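Local coordinates for protein D-lactate dehydrogenase (Fermentative) (Pseudomonas aeruginosa, PDB 5Z20) that interconverts pyruvate and D-lactate, using NAD as the redox cofactor, as a D-isomer specific member of the 2-hydroxyacid dehydrogenases, at residues G272-E277 / A310-L315; V217-P222 / L245-R250; A66-D71 / L90-Y95. All coordinates share one frame; numbering follows the deposited sequence.

Interaction 1: G272-E277 / A310-L315; sequences GLDVYE and AHQAFL. With NAI (1,4-dihydronicotinamide adenine dinucleotide), chain L; OXM (oxamic acid), chain M.
The carboxylate of Asp274 is held by two consecutive backbone amides of the facing loop, 310-315. Gln312 N donates to Asp274 OD1 at 2.8 Å, using the syn lone pair of that oxygen. Ala313 N reaches Asp274 OD2 at 2.9 Å, but from above the carboxylate plane, about 40° out of it. Asp274 CG lies anti to the backbone N (chi1 -171°), which carries the carboxylate across to these amides. Each oxygen has a further partner: Thr309 OG1 bonds to OD1, and the cofactor carboxamide donates to OD2, with NAI N7N 3.1 Å from Asp274 OD2. The buried acid is thus gripped from several sides; together with Thr248 O, which also accepts from N7N, it probably fixes the rotation of the carboxamide. A separate polar bond is made by His311, whose NE2 donates to OXM O1 at 2.8 Å. The oxamate oxygen lies at the edge of the imidazole, in its plane, while His311 ND1 is bonded to Glu279.

The apolar part of the contact is a CH-pi interaction. Val275 CG1 sits over one face of the imidazole, 3.9 Å from the centroid of the His311 ring and offset toward its rim. Nearby, the methyl of Ala313 points toward the 272-277 segment, its CB 3.6 Å from NAI N7N. The type I turn from Gln312 to Leu315 places Phe314 CD1 3.6 Å from OXM N1. A histidine paired with a glutamate beside the nicotinamide, here facing the carbonyl of oxamate, which probably stands in for pyruvate's keto group, is characteristic of the D-2-hydroxyacid dehydrogenase active site, in which this histidine is probably the acid-base catalyst.

Interaction 2: V217-P222 / L245-R250; sequences VSLHCP and LINTGR. With NAI (1,4-dihydronicotinamide adenine dinucleotide), chain L; OXM (oxamic acid), chain M.
Leu245 and Val217 meet at an oblique angle on neighbouring parallel strands of a Rossmann-type sheet, the two ends of a beta-alpha-beta crossover that passes through helix 233-238. Leu245 CD1 meets Val217 CG1 at 3.8 Å. At Ile246 the backbone makes both of the regular bonds of the pair: Ile246 N donates to Val217 O at 2.8 Å, and Ile246 O accepts from Leu219 N. Asn247 turns its side chain along its own chain. Its OD1 accepts from Gly249 N in an Asx turn, and its ND2 donates to Arg250 O, which lies close to the amide plane; Leu219 CD1 rests against Asn247 CG at 3.7 Å.

The strands then part, and water 1 fills in, accepting from Thr248 N, donating to Leu219 O at 2.6 Å and hydrogen-bonded to Ser218 OG. Thr248 O accepts from NAI N7N at 3.0 Å and also from water 2, which ties it to His220 ND1 and to NAI O4D, the nicotinamide-ribose ring oxygen. Thr248 OG1 lies 3.2 Å from His220 CE1, oblique to the imidazole. Gly249 O comes close to the nicotinamide ribose at NAI C1D, and accepts from Arg250 NH1.

Arg250 bends at chi2 (-72°), which brings the guanidinium up to both cofactor and oxamate. NAI O2D sits over the centre of one face, 3.1 Å above the plane of Arg250, and NE is bonded to Asn96. Oxamate lies at the guanidinium edge: Arg250 NH1 donates to OXM O1, and Arg250 NH2 makes a 2.8 Å bond to the carboxylate oxygen OXM O2.

Interaction 3: A66-D71 / L90-Y95; sequences AFVNDD and LRSAGY. With OXM (oxamic acid), chain M.
The carbonyl oxygen of Ala66 accepts two hydrogen bonds, from Arg91 N at 3.0 Å and from water 3 at 2.7 Å, with the alpha hydrogen of Leu90 making a further contact. These atoms close a parallel bridge at the ends of strands 63-66 and 87-90, in the five-stranded sheet of the flavodoxin-like substrate-binding domain. Past the bridge the chains diverge, and water 3 spans the gap by also donating to Ser92 OG.

Segment 66-71 folds back as a type I turn from Phe67 to Asp70. Asp70 OD2 accepts from Phe67 N at 2.7 Å, met on its anti side, and so staples the turn. Arg91 takes a chi1 of 60° and, extended from CG to NE, crosses the Phe67 side chain at about a right angle. Phe67 CB sits over the centre of one face of the Arg91 guanidinium, 3.6 Å from its plane, which is turned only 12° from that of the aromatic ring; NH2 is bonded to Phe22 O. One face of the Phe67 ring is covered by Val68 CG2.

The other methyl of Val68 presses on the neighbouring loop: Val68 CG1 lies 3.5 Å from Ser92 CB, a tight carbon contact beside the oxamate. Ser92 OG donates to Gly94 O, bracing the loop whose next two amides clasp the ligand carboxylate, Ala93 N to OXM O3 at 2.8 Å and Gly94 N to OXM O2 at 2.9 Å.

In the fold
All three contacts reach the oxamate, with NADH bound at interactions 1 and 2. Those two have centres about 10 Å apart and share a sheet: strands 243-247 and 268-273 are neighbours, with Gly272 O 2.9 Å from Asn247 N. Interaction 3 belongs to the other domain and faces them across the cleft, its centre about 14 Å from interaction 1 and 17 Å from interaction 2. The domains meet directly, since Phe314 CZ lies 3.6 Å from Phe67 CZ and Arg250 NH2 lies 3.5 Å from Val68 CG1. Interaction 3 holds the ligand carboxylate, His311 the amide carbonyl oxygen O1, and Arg250 both O1 and the carboxylate, consistent with a closed ternary complex.

Interaction 1: G272-E277 / A310-L315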
loop_
_atom_site.group_PDB
_atom_site.type_symbol
_atom_site.label_atom_id
_atom_site.label_comp_id
_atom_site.label_asym_id
_atom_site.label_seq_id
_atom_site.Cartn_x
_atom_site.Cartn_y
_atom_site.Cartn_z
ATOM N N GLY B 272 12.480 -5.423 -13.903
ATOM C CA GLY B 272 12.702 -5.910 -12.580
ATOM C C GLY B 272 14.118 -5.604 -12.153
ATOM O O GLY B 272 15.071 -6.079 -12.793
ATOM N N LEU B 273 14.271 -4.905 -11.054
ATOM C CA LEU B 273 15.577 -4.598 -10.557
ATOM C C LEU B 273 15.754 -5.121 -9.151
ATOM O O LEU B 273 14.872 -4.909 -8.320
ATOM C CB LEU B 273 15.776 -3.070 -10.453
ATOM C CG LEU B 273 15.683 -2.257 -11.735
ATOM C CD1 LEU B 273 16.029 -0.796 -11.398
ATOM C CD2 LEU B 273 16.576 -2.783 -12.860
ATOM N N ASP B 274 16.907 -5.748 -8.881
ATOM C CA ASP B 274 17.316 -6.017 -7.487
ATOM C C ASP B 274 18.479 -5.090 -7.088
ATOM O O ASP B 274 18.971 -5.178 -5.994
ATOM C CB ASP B 274 17.706 -7.481 -7.339
ATOM C CG ASP B 274 17.933 -7.886 -5.932
ATOM O OD1 ASP B 274 17.032 -7.587 -5.088
ATOM O OD2 ASP B 274 19.027 -8.430 -5.592
ATOM N N VAL B 275 18.959 -4.283 -8.037
ATOM C CA VAL B 275 20.128 -3.458 -7.898
ATOM C C VAL B 275 19.931 -2.143 -8.611
ATOM O O VAL B 275 19.130 -2.024 -9.543
ATOM C CB VAL B 275 21.409 -4.117 -8.450
ATOM C CG1 VAL B 275 21.728 -5.355 -7.621
ATOM C CG2 VAL B 275 21.270 -4.479 -9.930
ATOM N N TYR B 276 20.644 -1.152 -8.147
ATOM C CA TYR B 276 20.530 0.202 -8.704
ATOM C C TYR B 276 21.904 0.903 -8.611
ATOM O O TYR B 276 22.604 0.802 -7.584
ATOM C CB TYR B 276 19.403 1.004 -7.991
ATOM C CG TYR B 276 19.274 2.416 -8.485
ATOM C CD1 TYR B 276 18.899 2.699 -9.822
ATOM C CD2 TYR B 276 19.595 3.489 -7.671
ATOM C CE1 TYR B 276 18.864 4.006 -10.305
ATOM C CE2 TYR B 276 19.535 4.796 -8.127
ATOM C CZ TYR B 276 19.172 5.052 -9.449
ATOM O OH TYR B 276 19.157 6.306 -9.927
ATOM N N GLU B 277 22.228 1.691 -9.620
ATOM C CA GLU B 277 23.550 2.293 -9.717
ATOM C C GLU B 277 23.920 3.149 -8.534
ATOM O O GLU B 277 25.046 3.033 -8.037
ATOM C CB GLU B 277 23.681 3.064 -11.008
ATOM C CG GLU B 277 25.027 3.733 -11.216
ATOM C CD GLU B 277 25.314 4.068 -12.695
ATOM O OE1 GLU B 277 24.475 3.878 -13.599
ATOM O OE2 GLU B 277 26.407 4.542 -12.947
ATOM N N ALA B 310 15.299 -4.478 -2.949
ATOM C CA ALA B 310 16.484 -3.757 -2.455
ATOM C C ALA B 310 17.686 -4.662 -2.232
ATOM O O ALA B 310 18.180 -4.846 -1.090
ATOM C CB ALA B 310 16.120 -2.971 -1.196
ATOM N N HIS B 311 18.133 -5.251 -3.335
ATOM C CA HIS B 311 19.331 -6.084 -3.335
ATOM C C HIS B 311 19.242 -7.251 -2.369
ATOM O O HIS B 311 20.108 -7.441 -1.500
ATOM C CB HIS B 311 20.594 -5.236 -3.029
ATOM C CG HIS B 311 21.836 -5.798 -3.585
ATOM N ND1 HIS B 311 22.876 -5.008 -4.048
ATOM C CD2 HIS B 311 22.249 -7.084 -3.724
ATOM C CE1 HIS B 311 23.861 -5.782 -4.480
ATOM N NE2 HIS B 311 23.514 -7.047 -4.282
ATOM N N GLN B 312 18.173 -8.006 -2.527
ATOM C CA GLN B 312 17.886 -9.142 -1.667
ATOM C C GLN B 312 17.923 -10.442 -2.435
ATOM O O GLN B 312 17.495 -11.468 -1.890
ATOM C CB GLN B 312 16.494 -8.982 -0.977
ATOM C CG GLN B 312 15.332 -8.926 -1.980
ATOM C CD GLN B 312 13.941 -8.993 -1.323
ATOM O OE1 GLN B 312 13.321 -7.969 -1.110
ATOM N NE2 GLN B 312 13.508 -10.180 -0.971
ATOM N N ALA B 313 18.449 -10.459 -3.668
ATOM C CA ALA B 313 18.509 -11.734 -4.376
ATOM C C ALA B 313 19.347 -12.805 -3.654
ATOM O O ALA B 313 19.080 -13.997 -3.780
ATOM C CB ALA B 313 19.063 -11.533 -5.763
ATOM N N PHE B 314 20.372 -12.378 -2.909
ATOM C CA PHE B 314 21.203 -13.275 -2.097
ATOM C C PHE B 314 20.539 -13.722 -0.849
ATOM O O PHE B 314 21.065 -14.595 -0.139
ATOM C CB PHE B 314 22.522 -12.569 -1.681
ATOM C CG PHE B 314 22.371 -11.604 -0.590
ATOM C CD1 PHE B 314 21.916 -10.298 -0.832
ATOM C CD2 PHE B 314 22.722 -11.909 0.655
ATOM C CE1 PHE B 314 21.777 -9.363 0.212
ATOM C CE2 PHE B 314 22.623 -10.985 1.680
ATOM C CZ PHE B 314 22.098 -9.724 1.465
ATOM N N LEU B 315 19.375 -13.167 -0.520
ATOM C CA LEU B 315 18.872 -13.268 0.838
ATOM C C LEU B 315 17.945 -14.487 1.080
ATOM O O LEU B 315 16.725 -14.341 1.150
ATOM C CB LEU B 315 18.142 -11.949 1.219
ATOM C CG LEU B 315 17.858 -11.758 2.684
ATOM C CD1 LEU B 315 19.093 -11.310 3.435
ATOM C CD2 LEU B 315 16.696 -10.788 2.931
HETATM P PA NAI L . 30.591 -15.941 -12.557
HETATM O O1A NAI L . 31.866 -15.350 -12.574
HETATM O O2A NAI L . 30.414 -17.337 -12.265
HETATM O O5B NAI L . 30.009 -15.665 -13.943
HETATM C C5B NAI L . 30.022 -14.440 -14.585
HETATM C C4B NAI L . 29.818 -14.687 -16.057
HETATM O O4B NAI L . 29.744 -13.454 -16.734
HETATM C C3B NAI L . 30.914 -15.550 -16.696
HETATM O O3B NAI L . 30.473 -16.523 -17.616
HETATM C C2B NAI L . 31.620 -14.499 -17.470
HETATM O O2B NAI L . 32.348 -14.930 -18.588
HETATM C C1B NAI L . 30.504 -13.569 -17.886
HETATM N N9A NAI L . 31.057 -12.307 -18.386
HETATM C C8A NAI L . 32.209 -11.769 -18.016
HETATM N N7A NAI L . 32.459 -10.674 -18.653
HETATM C C5A NAI L . 31.472 -10.464 -19.468
HETATM C C6A NAI L . 31.147 -9.429 -20.444
HETATM N N6A NAI L . 31.970 -8.413 -20.643
HETATM N N1A NAI L . 30.007 -9.550 -21.102
HETATM C C2A NAI L . 29.218 -10.583 -20.899
HETATM N N3A NAI L . 29.451 -11.545 -20.028
HETATM C C4A NAI L . 30.546 -11.554 -19.307
HETATM O O3 NAI L . 29.782 -14.996 -11.612
HETATM P PN NAI L . 28.416 -15.285 -10.914
HETATM O O1N NAI L . 28.677 -16.043 -9.753
HETATM O O2N NAI L . 27.513 -15.779 -11.883
HETATM O O5D NAI L . 28.091 -13.838 -10.550
HETATM C C5D NAI L . 27.470 -12.951 -11.429
HETATM C C4D NAI L . 27.300 -11.559 -10.840
HETATM O O4D NAI L . 26.066 -11.344 -10.204
HETATM C C3D NAI L . 28.332 -11.150 -9.826
HETATM O O3D NAI L . 29.468 -10.571 -10.416
HETATM C C2D NAI L . 27.597 -10.150 -8.967
HETATM O O2D NAI L . 27.836 -8.828 -9.355
HETATM C C1D NAI L . 26.142 -10.429 -9.181
HETATM N N1N NAI L . 25.546 -10.928 -7.960
HETATM C C2N NAI L . 24.463 -10.346 -7.496
HETATM C C3N NAI L . 23.831 -10.774 -6.348
HETATM C C7N NAI L . 22.583 -10.081 -5.845
HETATM O O7N NAI L . 22.295 -10.130 -4.715
HETATM N N7N NAI L . 21.789 -9.415 -6.612
HETATM C C4N NAI L . 24.426 -11.821 -5.656
HETATM C C5N NAI L . 25.566 -12.403 -6.143
HETATM C C6N NAI L . 26.101 -11.936 -7.315
HETATM C C1 OXM M . 25.760 -9.854 -3.715
HETATM N N1 OXM M . 25.005 -10.134 -2.655
HETATM O O1 OXM M . 25.430 -9.014 -4.537
HETATM C C2 OXM M . 27.016 -10.575 -3.895
HETATM O O2 OXM M . 27.901 -10.078 -4.626
HETATM O O3 OXM M . 27.176 -11.671 -3.315
#

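Interaction 2: V217-P222 / L245-R250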
loop_
_atom_site.group_PDB
_atom_site.type_symbol
_atom_site.label_atom_id
_atom_site.label_comp_id
_atom_site.label_asym_id
_atom_site.label_seq_id
_atom_site.Cartn_x
_atom_site.Cartn_y
_atom_site.Cartn_z
ATOM N N VAL B 217 15.124 -10.552 -21.016
ATOM C CA VAL B 217 16.556 -10.503 -20.911
ATOM C C VAL B 217 16.928 -10.393 -19.457
ATOM O O VAL B 217 16.342 -9.577 -18.738
ATOM C CB VAL B 217 17.109 -9.243 -21.634
ATOM C CG1 VAL B 217 18.602 -9.064 -21.419
ATOM C CG2 VAL B 217 16.805 -9.327 -23.141
ATOM N N SER B 218 17.927 -11.153 -19.046
ATOM C CA SER B 218 18.383 -11.138 -17.664
ATOM C C SER B 218 19.889 -11.024 -17.622
ATOM O O SER B 218 20.578 -11.764 -18.324
ATOM C CB SER B 218 17.986 -12.457 -16.925
ATOM O OG SER B 218 18.222 -12.294 -15.533
ATOM N N LEU B 219 20.391 -10.108 -16.809
ATOM C CA LEU B 219 21.802 -9.775 -16.684
ATOM C C LEU B 219 22.441 -10.526 -15.525
ATOM O O LEU B 219 22.016 -10.415 -14.380
ATOM C CB LEU B 219 21.974 -8.255 -16.419
ATOM C CG LEU B 219 21.256 -7.327 -17.416
ATOM C CD1 LEU B 219 21.398 -5.879 -17.015
ATOM C CD2 LEU B 219 21.888 -7.513 -18.769
ATOM N N HIS B 220 23.499 -11.248 -15.851
ATOM C CA HIS B 220 24.253 -12.032 -14.872
ATOM C C HIS B 220 25.764 -12.002 -15.107
ATOM O O HIS B 220 26.481 -12.882 -14.693
ATOM C CB HIS B 220 23.722 -13.478 -14.858
ATOM C CG HIS B 220 22.268 -13.578 -14.516
ATOM N ND1 HIS B 220 21.784 -13.357 -13.237
ATOM C CD2 HIS B 220 21.188 -13.844 -15.278
ATOM C CE1 HIS B 220 20.491 -13.605 -13.221
ATOM N NE2 HIS B 220 20.101 -13.880 -14.447
ATOM N N CYS B 221 26.238 -10.925 -15.712
ATOM C CA CYS B 221 27.628 -10.687 -15.877
ATOM C C CYS B 221 28.088 -9.829 -14.738
ATOM O O CYS B 221 27.308 -9.054 -14.179
ATOM C CB CYS B 221 27.891 -9.991 -17.236
ATOM S SG CYS B 221 26.961 -8.457 -17.472
ATOM N N PRO B 222 29.372 -9.882 -14.429
ATOM C CA PRO B 222 29.878 -8.962 -13.439
ATOM C C PRO B 222 29.946 -7.523 -13.950
ATOM O O PRO B 222 29.900 -7.293 -15.148
ATOM C CB PRO B 222 31.305 -9.481 -13.160
ATOM C CG PRO B 222 31.643 -10.410 -14.278
ATOM C CD PRO B 222 30.404 -10.750 -15.012
ATOM N N LEU B 245 13.079 -6.713 -19.073
ATOM C CA LEU B 245 14.463 -6.705 -18.668
ATOM C C LEU B 245 14.560 -6.934 -17.140
ATOM O O LEU B 245 13.885 -6.272 -16.379
ATOM C CB LEU B 245 15.101 -5.340 -19.003
ATOM C CG LEU B 245 16.557 -5.205 -18.556
ATOM C CD1 LEU B 245 17.496 -6.178 -19.270
ATOM C CD2 LEU B 245 17.070 -3.770 -18.764
ATOM N N ILE B 246 15.470 -7.800 -16.736
ATOM C CA ILE B 246 15.751 -8.150 -15.358
ATOM C C ILE B 246 17.206 -7.907 -15.032
ATOM O O ILE B 246 18.107 -8.385 -15.759
ATOM C CB ILE B 246 15.461 -9.652 -15.082
ATOM C CG1 ILE B 246 14.070 -10.062 -15.438
ATOM C CG2 ILE B 246 15.697 -9.986 -13.609
ATOM C CD1 ILE B 246 12.933 -9.337 -14.693
ATOM N N ASN B 247 17.447 -7.154 -13.956
ATOM C CA ASN B 247 18.788 -6.863 -13.496
ATOM C C ASN B 247 18.991 -7.204 -12.035
ATOM O O ASN B 247 18.629 -6.448 -11.168
ATOM C CB ASN B 247 19.208 -5.413 -13.747
ATOM C CG ASN B 247 20.669 -5.179 -13.459
ATOM O OD1 ASN B 247 21.460 -6.122 -13.285
ATOM N ND2 ASN B 247 21.043 -3.907 -13.343
ATOM N N THR B 248 19.550 -8.389 -11.816
ATOM C CA THR B 248 19.989 -8.858 -10.524
ATOM C C THR B 248 21.531 -8.963 -10.468
ATOM O O THR B 248 22.098 -9.672 -9.626
ATOM C CB THR B 248 19.418 -10.266 -10.192
ATOM O OG1 THR B 248 19.855 -11.210 -11.146
ATOM C CG2 THR B 248 17.908 -10.246 -10.105
ATOM N N GLY B 249 22.193 -8.230 -11.357
ATOM C CA GLY B 249 23.668 -8.166 -11.432
ATOM C C GLY B 249 24.217 -7.019 -10.612
ATOM O O GLY B 249 24.458 -7.179 -9.397
ATOM N N ARG B 250 24.391 -5.854 -11.252
ATOM C CA ARG B 250 24.814 -4.617 -10.548
ATOM C C ARG B 250 24.133 -3.466 -11.162
ATOM O O ARG B 250 23.844 -3.458 -12.367
ATOM C CB ARG B 250 26.341 -4.424 -10.636
ATOM C CG ARG B 250 27.169 -5.352 -9.756
ATOM C CD ARG B 250 27.055 -5.001 -8.291
ATOM N NE ARG B 250 27.835 -5.850 -7.405
ATOM C CZ ARG B 250 27.394 -6.964 -6.820
ATOM N NH1 ARG B 250 26.169 -7.406 -7.030
ATOM N NH2 ARG B 250 28.194 -7.636 -5.941
HETATM P PA NAI L . 30.591 -15.941 -12.557
HETATM O O1A NAI L . 31.866 -15.350 -12.574
HETATM O O2A NAI L . 30.414 -17.337 -12.265
HETATM O O5B NAI L . 30.009 -15.665 -13.943
HETATM C C5B NAI L . 30.022 -14.440 -14.585
HETATM C C4B NAI L . 29.818 -14.687 -16.057
HETATM O O4B NAI L . 29.744 -13.454 -16.734
HETATM C C3B NAI L . 30.914 -15.550 -16.696
HETATM O O3B NAI L . 30.473 -16.523 -17.616
HETATM C C2B NAI L . 31.620 -14.499 -17.470
HETATM O O2B NAI L . 32.348 -14.930 -18.588
HETATM C C1B NAI L . 30.504 -13.569 -17.886
HETATM N N9A NAI L . 31.057 -12.307 -18.386
HETATM C C8A NAI L . 32.209 -11.769 -18.016
HETATM N N7A NAI L . 32.459 -10.674 -18.653
HETATM C C5A NAI L . 31.472 -10.464 -19.468
HETATM C C6A NAI L . 31.147 -9.429 -20.444
HETATM N N6A NAI L . 31.970 -8.413 -20.643
HETATM N N1A NAI L . 30.007 -9.550 -21.102
HETATM C C2A NAI L . 29.218 -10.583 -20.899
HETATM N N3A NAI L . 29.451 -11.545 -20.028
HETATM C C4A NAI L . 30.546 -11.554 -19.307
HETATM O O3 NAI L . 29.782 -14.996 -11.612
HETATM P PN NAI L . 28.416 -15.285 -10.914
HETATM O O1N NAI L . 28.677 -16.043 -9.753
HETATM O O2N NAI L . 27.513 -15.779 -11.883
HETATM O O5D NAI L . 28.091 -13.838 -10.550
HETATM C C5D NAI L . 27.470 -12.951 -11.429
HETATM C C4D NAI L . 27.300 -11.559 -10.840
HETATM O O4D NAI L . 26.066 -11.344 -10.204
HETATM C C3D NAI L . 28.332 -11.150 -9.826
HETATM O O3D NAI L . 29.468 -10.571 -10.416
HETATM C C2D NAI L . 27.597 -10.150 -8.967
HETATM O O2D NAI L . 27.836 -8.828 -9.355
HETATM C C1D NAI L . 26.142 -10.429 -9.181
HETATM N N1N NAI L . 25.546 -10.928 -7.960
HETATM C C2N NAI L . 24.463 -10.346 -7.496
HETATM C C3N NAI L . 23.831 -10.774 -6.348
HETATM C C7N NAI L . 22.583 -10.081 -5.845
HETATM O O7N NAI L . 22.295 -10.130 -4.715
HETATM N N7N NAI L . 21.789 -9.415 -6.612
HETATM C C4N NAI L . 24.426 -11.821 -5.656
HETATM C C5N NAI L . 25.566 -12.403 -6.143
HETATM C C6N NAI L . 26.101 -11.936 -7.315
HETATM C C1 OXM M . 25.760 -9.854 -3.715
HETATM N N1 OXM M . 25.005 -10.134 -2.655
HETATM O O1 OXM M . 25.430 -9.014 -4.537
HETATM C C2 OXM M . 27.016 -10.575 -3.895
HETATM O O2 OXM M . 27.901 -10.078 -4.626
HETATM O O3 OXM M . 27.176 -11.671 -3.315
HETATM O O HOH W 1 19.484 -10.450 -13.814
HETATM O O HOH W 2 23.314 -11.934 -11.047
#

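Interaction 3: A66-D71 / L90-Y95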
loop_
_atom_site.group_PDB
_atom_site.type_symbol
_atom_site.label_atom_id
_atom_site.label_comp_id
_atom_site.label_asym_id
_atom_site.label_seq_id
_atom_site.Cartn_x
_atom_site.Cartn_y
_atom_site.Cartn_z
ATOM N N ALA B 66 33.562 -6.849 4.768
ATOM C CA ALA B 66 32.822 -5.845 4.026
ATOM C C ALA B 66 31.776 -6.477 3.128
ATOM O O ALA B 66 31.931 -7.637 2.671
ATOM C CB ALA B 66 33.767 -5.046 3.166
ATOM N N PHE B 67 30.794 -5.641 2.781
ATOM C CA PHE B 67 29.726 -6.032 1.895
ATOM C C PHE B 67 29.771 -5.186 0.648
ATOM O O PHE B 67 30.681 -4.372 0.466
ATOM C CB PHE B 67 28.388 -6.030 2.650
ATOM C CG PHE B 67 27.260 -6.696 1.917
ATOM C CD1 PHE B 67 27.398 -7.948 1.342
ATOM C CD2 PHE B 67 26.035 -6.063 1.817
ATOM C CE1 PHE B 67 26.342 -8.557 0.674
ATOM C CE2 PHE B 67 24.984 -6.655 1.175
ATOM C CZ PHE B 67 25.120 -7.902 0.599
ATOM N N VAL B 68 28.809 -5.390 -0.243
ATOM C CA VAL B 68 28.943 -4.961 -1.630
ATOM C C VAL B 68 28.813 -3.472 -1.798
ATOM O O VAL B 68 29.170 -2.933 -2.846
ATOM C CB VAL B 68 27.919 -5.665 -2.535
ATOM C CG1 VAL B 68 28.128 -7.177 -2.464
ATOM C CG2 VAL B 68 26.489 -5.367 -2.112
ATOM N N ASN B 69 28.312 -2.781 -0.793
ATOM C CA ASN B 69 28.252 -1.360 -0.965
ATOM C C ASN B 69 29.271 -0.627 -0.073
ATOM O O ASN B 69 29.170 0.553 0.147
ATOM C CB ASN B 69 26.795 -0.872 -0.797
ATOM C CG ASN B 69 25.847 -1.364 -1.970
ATOM O OD1 ASN B 69 26.261 -1.572 -3.160
ATOM N ND2 ASN B 69 24.536 -1.467 -1.629
ATOM N N ASP B 70 30.224 -1.340 0.475
ATOM C CA ASP B 70 31.264 -0.706 1.174
ATOM C C ASP B 70 32.295 -0.240 0.133
ATOM O O ASP B 70 32.473 -0.868 -0.875
ATOM C CB ASP B 70 31.885 -1.688 2.188
ATOM C CG ASP B 70 30.982 -1.923 3.376
ATOM O OD1 ASP B 70 30.401 -0.956 3.904
ATOM O OD2 ASP B 70 30.729 -3.082 3.718
ATOM N N ASP B 71 32.969 0.859 0.431
ATOM C CA ASP B 71 33.891 1.465 -0.496
ATOM C C ASP B 71 35.307 0.985 -0.195
ATOM O O ASP B 71 35.871 1.333 0.823
ATOM C CB ASP B 71 33.793 2.975 -0.357
ATOM C CG ASP B 71 34.776 3.699 -1.227
ATOM O OD1 ASP B 71 35.626 3.105 -1.928
ATOM O OD2 ASP B 71 34.733 4.927 -1.148
ATOM N N LEU B 90 35.401 -10.368 2.037
ATOM C CA LEU B 90 34.122 -9.938 1.387
ATOM C C LEU B 90 33.121 -10.986 1.691
ATOM O O LEU B 90 33.305 -12.166 1.325
ATOM C CB LEU B 90 34.286 -9.841 -0.104
ATOM C CG LEU B 90 35.471 -8.993 -0.608
ATOM C CD1 LEU B 90 35.467 -8.889 -2.143
ATOM C CD2 LEU B 90 35.415 -7.561 -0.043
ATOM N N ARG B 91 32.026 -10.581 2.321
ATOM C CA ARG B 91 30.913 -11.484 2.536
ATOM C C ARG B 91 29.973 -11.448 1.347
ATOM O O ARG B 91 28.756 -11.251 1.502
ATOM C CB ARG B 91 30.234 -11.241 3.900
ATOM C CG ARG B 91 29.650 -9.834 4.133
ATOM C CD ARG B 91 28.919 -9.824 5.456
ATOM N NE ARG B 91 28.054 -8.645 5.630
ATOM C CZ ARG B 91 28.491 -7.455 6.052
ATOM N NH1 ARG B 91 29.804 -7.270 6.347
ATOM N NH2 ARG B 91 27.654 -6.457 6.192
ATOM N N SER B 92 30.532 -11.705 0.171
ATOM C CA SER B 92 29.843 -11.510 -1.090
ATOM C C SER B 92 30.536 -12.288 -2.185
ATOM O O SER B 92 31.702 -12.722 -1.992
ATOM C CB SER B 92 29.843 -10.052 -1.491
ATOM O OG SER B 92 31.140 -9.532 -1.810
ATOM N N ALA B 93 29.888 -12.477 -3.315
ATOM C CA ALA B 93 30.574 -13.046 -4.446
ATOM C C ALA B 93 31.249 -11.964 -5.250
ATOM O O ALA B 93 32.380 -12.115 -5.702
ATOM C CB ALA B 93 29.596 -13.782 -5.334
ATOM N N GLY B 94 30.505 -10.902 -5.495
ATOM C CA GLY B 94 31.034 -9.810 -6.285
ATOM C C GLY B 94 32.092 -8.951 -5.610
ATOM O O GLY B 94 32.116 -8.854 -4.380
ATOM N N TYR B 95 32.908 -8.286 -6.428
ATOM C CA TYR B 95 34.070 -7.553 -5.922
ATOM C C TYR B 95 34.424 -6.291 -6.730
ATOM O O TYR B 95 35.540 -5.746 -6.557
ATOM C CB TYR B 95 35.287 -8.491 -5.813
ATOM C CG TYR B 95 35.542 -9.231 -7.092
ATOM C CD1 TYR B 95 36.144 -8.593 -8.148
ATOM C CD2 TYR B 95 35.106 -10.563 -7.278
ATOM C CE1 TYR B 95 36.375 -9.280 -9.324
ATOM C CE2 TYR B 95 35.296 -11.226 -8.472
ATOM C CZ TYR B 95 35.910 -10.554 -9.488
ATOM O OH TYR B 95 36.166 -11.170 -10.666
HETATM C C1 OXM M . 25.760 -9.854 -3.715
HETATM N N1 OXM M . 25.005 -10.134 -2.655
HETATM O O1 OXM M . 25.430 -9.014 -4.537
HETATM C C2 OXM M . 27.016 -10.575 -3.895
HETATM O O2 OXM M . 27.901 -10.078 -4.626
HETATM O O3 OXM M . 27.176 -11.671 -3.315
HETATM O O HOH W 3 31.694 -7.471 -0.062
#